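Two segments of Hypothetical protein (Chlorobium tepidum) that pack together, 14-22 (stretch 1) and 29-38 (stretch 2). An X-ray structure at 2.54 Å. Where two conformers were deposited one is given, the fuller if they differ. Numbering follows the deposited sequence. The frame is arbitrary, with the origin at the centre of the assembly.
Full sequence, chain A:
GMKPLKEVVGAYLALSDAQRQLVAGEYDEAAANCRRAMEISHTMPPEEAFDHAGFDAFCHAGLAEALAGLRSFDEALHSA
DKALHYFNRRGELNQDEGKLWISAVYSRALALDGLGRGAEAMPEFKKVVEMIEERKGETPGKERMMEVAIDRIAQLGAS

Stretch 1, residues 14-22: ALSDAQRQL
Stretch 2, residues 29-38: EAAANCRRAM

Both stretches are helical throughout, with phi/psi near -64/-41 and i-to-i+4 backbone hydrogen bonds between N and O, for example Ala-18 N to Ala-14 O at 3.1 Å and Ala-37 N to Asn-33 O at 2.9 Å. The helices run nearly antiparallel: their N-to-C directions differ by 161° (signed crossing angle -161°), and the axes approach to 8.0 Å. Register is set by two CA pairs, Ala-14 CA with Ala-37 CA at 5.1 Å and Ala-18 CA with Ala-30 CA at 4.2 Å. Such close backbones are compatible with the methyl side chains at all four positions. Together the stretches bury 490 Å².

Ala-14 points toward stretch 2 and has the largest covered area, 70 Å². Its CB meets Ala-37 CB at 3.7 Å and lies over one face of the Arg-36 guanidinium, with Arg-36 NH2 also 3.7 Å from Ala-14 CB. Leu-15 (chi1 t, chi2 p) points sideways, its CB 4.3 Å from Ala-37 CB, adding a looser apolar contact. Ser-16 (m) makes no contact with stretch 2; its OG is hydrogen-bonded elsewhere in the structure.

Asp-17 (m, chi2 -7°) lies at the margin, with its CB 3.8 Å from Asn-33 ND2. Its OD1 forms a salt bridge to Arg-20 NH1 at 3.2 Å within stretch 1, with weak hydrogen-bond geometry; Asp-17 OD2 and Arg-36 NH2, at 4.6 Å, are beyond salt-bridge range.

Ala-18 occupies the closest backbone pairing. Its CB packs 3.6 Å from Ala-30 O, 3.7 Å from Asn-33 CB and 3.7 Å from Cys-34 SG (chi1 m). Gln-19 (m, t, chi3 -4°) points away, and Arg-20 (m, t, m, chi4 -79°) is out of reach of stretch 2.

Gln-21 (m, t, chi3 -28°) supplies the polar link. Asn-33 ND2 donates to Gln-21 OE1 at 2.6 Å, with an N-H...acceptor angle of 142°. Asn-33 (m, chi2 -33°) sits as a knob among Ala-14, Asp-17, Ala-18 and Gln-21, so its amide can reach across while its OD1 accepts from Arg-36 NH2 at 3.2 Å and, weakly, from Arg-36 NE at 3.4 Å. The CA-to-CB bond of Arg-36 (t, t, p, chi4 79°) points sideways, but the end of its side chain comes nearer stretch 1. The aliphatic part of Gln-21 also packs, CB to Ala-30 CB at 3.9 Å, and its NE2 lies 3.5 Å from Glu-29 CB; the Glu-29 side chain (m, p, chi3 2°) then leads away.

Leu-22 (m, t) ends the stretch. Its CA-to-CB bond points sideways, but CD2 comes within 3.7 Å of Ala-30 CB.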

# COMPACT_ATOMS: atom_id res chain seq x y z
N ALA A 14 -4.81 15.45 1.46
CA ALA A 14 -3.42 15.05 1.63
C ALA A 14 -3.20 13.68 1.00
O ALA A 14 -2.19 13.47 0.31
CB ALA A 14 -3.04 15.03 3.10
N LEU A 15 -4.13 12.75 1.22
CA LEU A 15 -4.03 11.41 0.65
C LEU A 15 -4.21 11.43 -0.87
O LEU A 15 -3.51 10.70 -1.56
CB LEU A 15 -5.03 10.44 1.29
CG LEU A 15 -4.90 8.97 0.87
CD1 LEU A 15 -3.55 8.40 1.25
CD2 LEU A 15 -6.00 8.14 1.49
N SER A 16 -5.14 12.23 -1.39
CA SER A 16 -5.33 12.33 -2.83
C SER A 16 -4.06 12.85 -3.49
O SER A 16 -3.66 12.35 -4.54
CB SER A 16 -6.52 13.21 -3.19
OG SER A 16 -7.74 12.59 -2.84
N ASP A 17 -3.43 13.86 -2.88
CA ASP A 17 -2.18 14.42 -3.40
C ASP A 17 -1.11 13.33 -3.45
O ASP A 17 -0.40 13.19 -4.45
CB ASP A 17 -1.68 15.60 -2.55
CG ASP A 17 -2.51 16.88 -2.74
OD1 ASP A 17 -3.39 16.88 -3.62
OD2 ASP A 17 -2.27 17.87 -2.01
N ALA A 18 -1.00 12.56 -2.37
CA ALA A 18 -0.04 11.46 -2.29
C ALA A 18 -0.25 10.44 -3.39
O ALA A 18 0.70 9.99 -4.02
CB ALA A 18 -0.11 10.78 -0.94
N GLN A 19 -1.51 10.09 -3.64
CA GLN A 19 -1.85 9.12 -4.68
C GLN A 19 -1.46 9.59 -6.08
O GLN A 19 -0.99 8.77 -6.89
CB GLN A 19 -3.32 8.74 -4.59
CG GLN A 19 -3.62 7.90 -3.35
CD GLN A 19 -5.10 7.80 -3.04
OE1 GLN A 19 -5.93 8.42 -3.70
NE2 GLN A 19 -5.43 7.03 -2.00
N ARG A 20 -1.63 10.87 -6.39
CA ARG A 20 -1.22 11.41 -7.68
C ARG A 20 0.30 11.41 -7.78
O ARG A 20 0.87 11.15 -8.85
CB ARG A 20 -1.76 12.83 -7.92
CG ARG A 20 -3.28 12.92 -7.96
CD ARG A 20 -3.77 14.16 -8.69
NE ARG A 20 -3.17 15.40 -8.20
CZ ARG A 20 -3.55 16.05 -7.10
NH1 ARG A 20 -4.51 15.59 -6.31
NH2 ARG A 20 -2.92 17.17 -6.78
N GLN A 21 0.96 11.71 -6.66
CA GLN A 21 2.42 11.74 -6.61
C GLN A 21 3.03 10.34 -6.81
O GLN A 21 4.09 10.22 -7.41
CB GLN A 21 2.87 12.39 -5.30
CG GLN A 21 2.61 13.88 -5.30
CD GLN A 21 2.72 14.54 -3.93
OE1 GLN A 21 2.50 13.92 -2.88
NE2 GLN A 21 3.03 15.84 -3.94
N LEU A 22 2.38 9.30 -6.30
CA LEU A 22 2.86 7.92 -6.51
C LEU A 22 2.85 7.61 -8.00
O LEU A 22 3.81 7.07 -8.52
CB LEU A 22 2.00 6.90 -5.77
CG LEU A 22 2.09 6.83 -4.24
CD1 LEU A 22 0.98 5.94 -3.67
CD2 LEU A 22 3.46 6.35 -3.79
N GLU A 29 7.72 13.02 -1.91
CA GLU A 29 6.55 13.86 -1.60
C GLU A 29 5.37 13.00 -1.19
O GLU A 29 4.63 13.36 -0.27
CB GLU A 29 6.14 14.76 -2.78
CG GLU A 29 7.11 15.89 -3.13
CD GLU A 29 8.40 15.41 -3.80
OE1 GLU A 29 8.53 14.18 -4.05
OE2 GLU A 29 9.28 16.25 -4.09
N ALA A 30 5.18 11.88 -1.87
CA ALA A 30 4.09 10.97 -1.58
C ALA A 30 4.18 10.41 -0.17
O ALA A 30 3.17 10.33 0.54
CB ALA A 30 4.08 9.83 -2.59
N ALA A 31 5.38 10.03 0.25
CA ALA A 31 5.59 9.50 1.59
C ALA A 31 5.24 10.56 2.62
O ALA A 31 4.55 10.27 3.60
CB ALA A 31 7.02 9.04 1.76
N ALA A 32 5.71 11.78 2.41
CA ALA A 32 5.44 12.89 3.32
C ALA A 32 3.94 13.17 3.43
O ALA A 32 3.43 13.37 4.54
CB ALA A 32 6.17 14.14 2.86
N ASN A 33 3.23 13.18 2.30
CA ASN A 33 1.78 13.41 2.31
C ASN A 33 0.96 12.30 2.96
O ASN A 33 -0.09 12.57 3.53
CB ASN A 33 1.25 13.70 0.90
CG ASN A 33 1.48 15.13 0.47
OD1 ASN A 33 1.46 16.05 1.28
ND2 ASN A 33 1.65 15.33 -0.83
N CYS A 34 1.42 11.05 2.85
CA CYS A 34 0.75 9.94 3.53
C CYS A 34 0.86 10.07 5.03
O CYS A 34 -0.12 9.87 5.75
CB CYS A 34 1.34 8.59 3.12
SG CYS A 34 1.00 8.14 1.43
N ARG A 35 2.05 10.39 5.52
CA ARG A 35 2.27 10.59 6.94
C ARG A 35 1.46 11.80 7.41
O ARG A 35 0.85 11.77 8.49
CB ARG A 35 3.74 10.82 7.26
CG ARG A 35 4.70 9.70 6.88
CD ARG A 35 6.10 10.07 7.35
NE ARG A 35 7.18 9.51 6.53
CZ ARG A 35 7.70 8.29 6.65
NH1 ARG A 35 7.23 7.41 7.53
NH2 ARG A 35 8.70 7.93 5.86
N ARG A 36 1.45 12.86 6.60
CA ARG A 36 0.71 14.07 6.94
C ARG A 36 -0.79 13.80 7.02
O ARG A 36 -1.47 14.32 7.90
CB ARG A 36 1.00 15.19 5.94
CG ARG A 36 0.40 16.54 6.35
CD ARG A 36 0.95 17.70 5.54
NE ARG A 36 0.55 17.67 4.13
CZ ARG A 36 -0.63 18.05 3.66
NH1 ARG A 36 -1.59 18.48 4.47
NH2 ARG A 36 -0.88 17.98 2.36
N ALA A 37 -1.30 12.97 6.11
CA ALA A 37 -2.71 12.61 6.09
C ALA A 37 -3.13 11.91 7.38
O ALA A 37 -4.20 12.18 7.91
CB ALA A 37 -3.03 11.74 4.89
N MSE A 38 -2.28 11.01 7.88
CA MSE A 38 -2.56 10.31 9.14
C MSE A 38 -2.45 11.24 10.34
O MSE A 38 -3.27 11.16 11.25
CB MSE A 38 -1.63 9.12 9.33
CG MSE A 38 -1.96 7.96 8.43
SE MSE A 38 -0.78 6.39 8.64
CE MSE A 38 0.90 7.10 7.72